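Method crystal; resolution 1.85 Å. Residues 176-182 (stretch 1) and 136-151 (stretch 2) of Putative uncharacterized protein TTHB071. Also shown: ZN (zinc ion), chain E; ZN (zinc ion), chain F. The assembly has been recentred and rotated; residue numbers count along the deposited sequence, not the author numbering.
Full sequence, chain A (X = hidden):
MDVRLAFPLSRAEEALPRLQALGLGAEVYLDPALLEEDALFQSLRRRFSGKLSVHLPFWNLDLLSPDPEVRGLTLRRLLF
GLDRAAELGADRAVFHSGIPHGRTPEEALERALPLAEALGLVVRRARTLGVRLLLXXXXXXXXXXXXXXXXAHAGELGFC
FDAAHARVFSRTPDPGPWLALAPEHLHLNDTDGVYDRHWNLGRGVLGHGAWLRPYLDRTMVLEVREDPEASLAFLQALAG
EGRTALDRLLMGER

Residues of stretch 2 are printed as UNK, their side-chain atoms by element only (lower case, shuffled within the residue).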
# COMPACT_ATOMS: atom_id res chain seq x y z
N GLY A 176 0.80 17.65 2.20
CA GLY A 176 -0.09 18.20 3.26
C GLY A 176 -1.54 17.70 3.27
O GLY A 176 -2.00 17.10 4.24
N PRO A 177 -2.28 17.95 2.18
CA PRO A 177 -3.68 17.53 2.11
C PRO A 177 -3.87 16.02 2.32
O PRO A 177 -4.90 15.59 2.88
CB PRO A 177 -4.08 17.96 0.69
CG PRO A 177 -3.23 19.18 0.44
CD PRO A 177 -1.90 18.84 1.07
N TRP A 178 -2.90 15.22 1.86
CA TRP A 178 -2.97 13.77 2.01
C TRP A 178 -2.66 13.34 3.43
O TRP A 178 -3.32 12.45 3.98
CB TRP A 178 -2.03 13.05 1.03
CG TRP A 178 -2.25 13.42 -0.40
CD1 TRP A 178 -1.59 14.40 -1.10
CD2 TRP A 178 -3.16 12.81 -1.33
NE1 TRP A 178 -2.05 14.46 -2.40
CE2 TRP A 178 -3.01 13.50 -2.57
CE3 TRP A 178 -4.09 11.75 -1.25
CZ2 TRP A 178 -3.76 13.18 -3.72
CZ3 TRP A 178 -4.86 11.44 -2.39
CH2 TRP A 178 -4.67 12.15 -3.62
N LEU A 179 -1.64 13.96 4.01
CA LEU A 179 -1.33 13.73 5.43
C LEU A 179 -2.51 14.03 6.37
O LEU A 179 -2.63 13.42 7.43
CB LEU A 179 -0.13 14.59 5.81
CG LEU A 179 1.16 14.09 5.13
CD1 LEU A 179 2.34 15.07 5.34
CD2 LEU A 179 1.51 12.70 5.60
N ALA A 180 -3.37 14.96 5.95
CA ALA A 180 -4.57 15.31 6.72
C ALA A 180 -5.56 14.14 6.88
O ALA A 180 -6.46 14.18 7.73
CB ALA A 180 -5.26 16.56 6.15
N LEU A 181 -5.38 13.09 6.07
CA LEU A 181 -6.23 11.89 6.17
C LEU A 181 -5.73 10.95 7.25
O LEU A 181 -6.28 9.88 7.47
CB LEU A 181 -6.26 11.14 4.83
CG LEU A 181 -6.97 11.80 3.64
CD1 LEU A 181 -6.87 10.88 2.41
CD2 LEU A 181 -8.44 12.07 3.96
N ALA A 182 -4.61 11.32 7.87
CA ALA A 182 -4.08 10.58 9.01
C ALA A 182 -3.61 9.16 8.63
O ALA A 182 -4.05 8.16 9.22
CB ALA A 182 -5.11 10.59 10.21
N UNK A 136 -4.79 2.71 -0.21
CA UNK A 136 -3.63 3.52 -0.61
C UNK A 136 -4.05 4.48 -1.73
O UNK A 136 -4.85 4.10 -2.59
c UNK A 136 -0.41 2.30 -2.41
c UNK A 136 -2.54 2.57 -1.12
c UNK A 136 -1.30 3.24 -1.61
o UNK A 136 -0.58 1.08 -2.39
o UNK A 136 0.49 2.81 -3.08
N UNK A 137 -3.56 5.73 -1.71
CA UNK A 137 -3.84 6.63 -2.84
C UNK A 137 -3.03 6.16 -4.06
O UNK A 137 -1.88 5.74 -3.92
n UNK A 137 -1.27 9.07 -2.94
o UNK A 137 -1.57 7.76 -1.11
c UNK A 137 -2.02 8.30 -2.12
c UNK A 137 -3.49 8.10 -2.52
N UNK A 138 -3.65 6.28 -5.23
CA UNK A 138 -3.03 5.93 -6.49
C UNK A 138 -3.23 7.09 -7.48
O UNK A 138 -2.42 8.01 -7.50
o UNK A 138 -4.98 4.57 -7.13
c UNK A 138 -3.56 4.58 -7.01
N UNK A 139 -4.36 7.10 -8.18
CA UNK A 139 -4.64 8.09 -9.22
C UNK A 139 -5.68 9.13 -8.84
O UNK A 139 -6.05 9.93 -9.70
c UNK A 139 -5.06 7.38 -10.54
c UNK A 139 -4.00 6.49 -11.07
n UNK A 139 -2.61 4.86 -11.56
n UNK A 139 -2.96 6.96 -11.84
c UNK A 139 -2.14 5.96 -12.14
c UNK A 139 -3.76 5.16 -10.89
N UNK A 140 -6.13 9.16 -7.57
CA UNK A 140 -7.15 10.14 -7.17
C UNK A 140 -6.53 11.53 -7.31
O UNK A 140 -5.38 11.73 -6.93
c UNK A 140 -8.36 8.59 -5.48
c UNK A 140 -7.38 7.44 -5.27
c UNK A 140 -7.65 9.94 -5.73
o UNK A 140 -7.85 6.29 -5.14
o UNK A 140 -6.15 7.65 -5.25
N UNK A 141 -7.29 12.46 -7.90
CA UNK A 141 -6.67 13.79 -8.06
C UNK A 141 -6.46 14.56 -6.74
O UNK A 141 -5.55 15.39 -6.67
c UNK A 141 -7.59 14.52 -9.05
c UNK A 141 -8.87 13.72 -9.11
c UNK A 141 -8.50 12.29 -8.72
N UNK A 142 -7.26 14.26 -5.70
CA UNK A 142 -7.26 15.01 -4.44
C UNK A 142 -7.79 14.09 -3.34
O UNK A 142 -8.65 13.23 -3.61
c UNK A 142 -8.16 16.27 -4.59
c UNK A 142 -8.58 17.93 -1.37
n UNK A 142 -7.77 18.81 -1.95
n UNK A 142 -8.82 16.96 -2.23
c UNK A 142 -8.13 17.20 -3.41
c UNK A 142 -7.48 18.38 -3.22
N UNK A 143 -7.28 14.25 -2.10
CA UNK A 143 -7.63 13.37 -0.98
C UNK A 143 -9.12 13.44 -0.61
O UNK A 143 -9.63 12.51 0.04
c UNK A 143 -6.20 15.19 -1.74
c UNK A 143 -6.29 15.25 -0.25
c UNK A 143 -6.74 13.88 0.18
N UNK A 144 -9.81 14.50 -1.04
CA UNK A 144 -11.27 14.60 -0.80
C UNK A 144 -12.07 13.43 -1.37
O UNK A 144 -13.16 13.16 -0.88
c UNK A 144 -12.31 17.16 -3.53
c UNK A 144 -11.83 15.92 -1.35
c UNK A 144 -11.89 15.87 -2.87
o UNK A 144 -12.31 17.19 -4.79
o UNK A 144 -12.62 18.14 -2.80
N UNK A 145 -11.55 12.73 -2.40
CA UNK A 145 -12.29 11.59 -2.93
C UNK A 145 -12.10 10.33 -2.08
O UNK A 145 -12.87 9.38 -2.21
c UNK A 145 -11.89 11.32 -4.36
N UNK A 146 -11.08 10.33 -1.23
CA UNK A 146 -10.85 9.20 -0.33
C UNK A 146 -11.50 9.42 1.03
O UNK A 146 -11.92 8.48 1.70
c UNK A 146 -9.34 8.95 -0.13
c UNK A 146 -7.19 8.22 -1.14
c UNK A 146 -9.37 7.27 -2.13
c UNK A 146 -8.65 8.50 -1.44
N UNK A 147 -11.57 10.68 1.45
CA UNK A 147 -12.12 10.99 2.77
C UNK A 147 -13.52 10.36 3.04
O UNK A 147 -13.72 9.77 4.11
c UNK A 147 -12.41 12.92 4.43
n UNK A 147 -10.82 14.34 7.03
n UNK A 147 -8.97 15.22 5.99
c UNK A 147 -12.14 12.52 2.98
c UNK A 147 -10.23 14.81 5.93
c UNK A 147 -12.29 14.42 4.62
n UNK A 147 -10.90 14.85 4.78
N UNK A 148 -14.48 10.46 2.09
CA UNK A 148 -15.79 9.83 2.37
C UNK A 148 -15.76 8.29 2.45
O UNK A 148 -16.60 7.68 3.14
c UNK A 148 -14.46 11.11 0.76
c UNK A 148 -16.64 10.26 1.16
c UNK A 148 -15.90 11.51 0.58
N UNK A 149 -14.84 7.66 1.73
CA UNK A 149 -14.71 6.20 1.82
C UNK A 149 -14.31 5.83 3.24
O UNK A 149 -14.88 4.92 3.86
c UNK A 149 -13.91 6.15 -0.61
c UNK A 149 -13.66 5.62 0.83
c UNK A 149 -13.69 4.08 0.84
N UNK A 150 -13.27 6.52 3.74
CA UNK A 150 -12.83 6.32 5.12
C UNK A 150 -13.94 6.63 6.13
O UNK A 150 -14.16 5.85 7.07
c UNK A 150 -10.44 6.95 4.43
c UNK A 150 -9.84 5.57 4.72
c UNK A 150 -11.60 7.19 5.41
c UNK A 150 -9.39 8.02 4.56
N UNK A 151 -14.63 7.74 5.95
CA UNK A 151 -15.66 8.15 6.92
C UNK A 151 -16.82 7.17 6.95
O UNK A 151 -17.36 6.86 8.02
c UNK A 151 -16.25 9.49 6.54
c UNK A 151 -15.38 10.67 6.53
c UNK A 151 -16.22 11.87 6.13
o UNK A 151 -16.91 12.40 7.02
o UNK A 151 -16.27 12.21 4.91
ZN ZN E . 0.32 0.28 -3.91
ZN ZN F . 2.59 2.66 -2.88
O HOH W 1 -7.39 16.60 3.20
O HOH W 2 2.39 0.23 -3.56
O HOH W 3 1.41 0.00 -6.10
O HOH W 4 3.83 2.16 -4.90

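Position 136 has three carbons, the third carrying two oxygens, and does not touch stretch 1. It is Glu-136. Its OE1 binds the chain E zinc ion at 1.9 Å and its OE2 the chain F zinc ion at 2.1 Å.

Position 137 has two carbons, the second carrying one oxygen and one nitrogen. Its CB lies 3.6 Å from Trp-178 CZ3. It is Asn-137, with ND2 over one face of the indole.

Position 138 has one carbon and one oxygen and points away: Ser-138. Position 139 has one carbon, then a five-membered ring with two nitrogens. It also points away, and is His-139.

Position 140 has three carbons and a terminal pair of oxygens. Its backbone O is 3.4 Å from Trp-178 CH2, at the ring edge. This is Glu-140; its OE1 accepts a hydrogen bond from Ser-138 N (2.9 Å).

Position 141 has three carbons closing a ring onto the backbone N, so it is Pro-141.

Position 142 has one carbon and a five-membered ring with two nitrogens. Its backbone C is 3.7 Å from Trp-178 CH2. It is His-142.

Position 143 again has three carbons closed onto N. Its CB is 3.7 Å from both Trp-178 CE3 and Leu-181 CD1. It is Pro-143. Its CD sits 3.6 Å from the centroid of the Trp-178 six-membered ring, nearly on the ring normal, a CH-pi contact. Its CG meets Pro-177 CB at 3.6 Å.

Position 144 has three carbons and two oxygens, turned away: Glu-144. Position 145 has one carbon, hence Ala-145.

Position 146 has four carbons, forked at the second; its CB is 4.0 Å from Leu-181 CD1. It is Leu-146, with CD1 4.2 Å from Trp-178 CZ3.

Position 147 has three carbons, a nitrogen, then a carbon carrying two more nitrogens. Its end reaches Ala-180 and Leu-181. It is Arg-147. NH2 makes a weak hydrogen bond to Ala-180 O (3.2 Å), and Leu-181 CD2 lies over the guanidinium face.

Position 148, three carbons closed onto N, is Pro-148. Position 149, one carbon carrying two, is Val-149. Neither touches stretch 1.

Position 150 has four carbons, forked at the second, and reaches Leu-181. It is Leu-150; its CD1 is 4.2 Å from Leu-181 CD2.

Position 151, three carbons and two oxygens, is Glu-151, out of reach.

The contact is mainly apolar. Trp-178 is held between Pro-143 and Asn-137 on opposite faces. Leu-181 packs on Pro-143, Leu-146 and Leu-150. Arg-147 adds a weak polar link at the exposed margin.

Stretch 2 (136-151) ENSHEPHPEALRPVLE
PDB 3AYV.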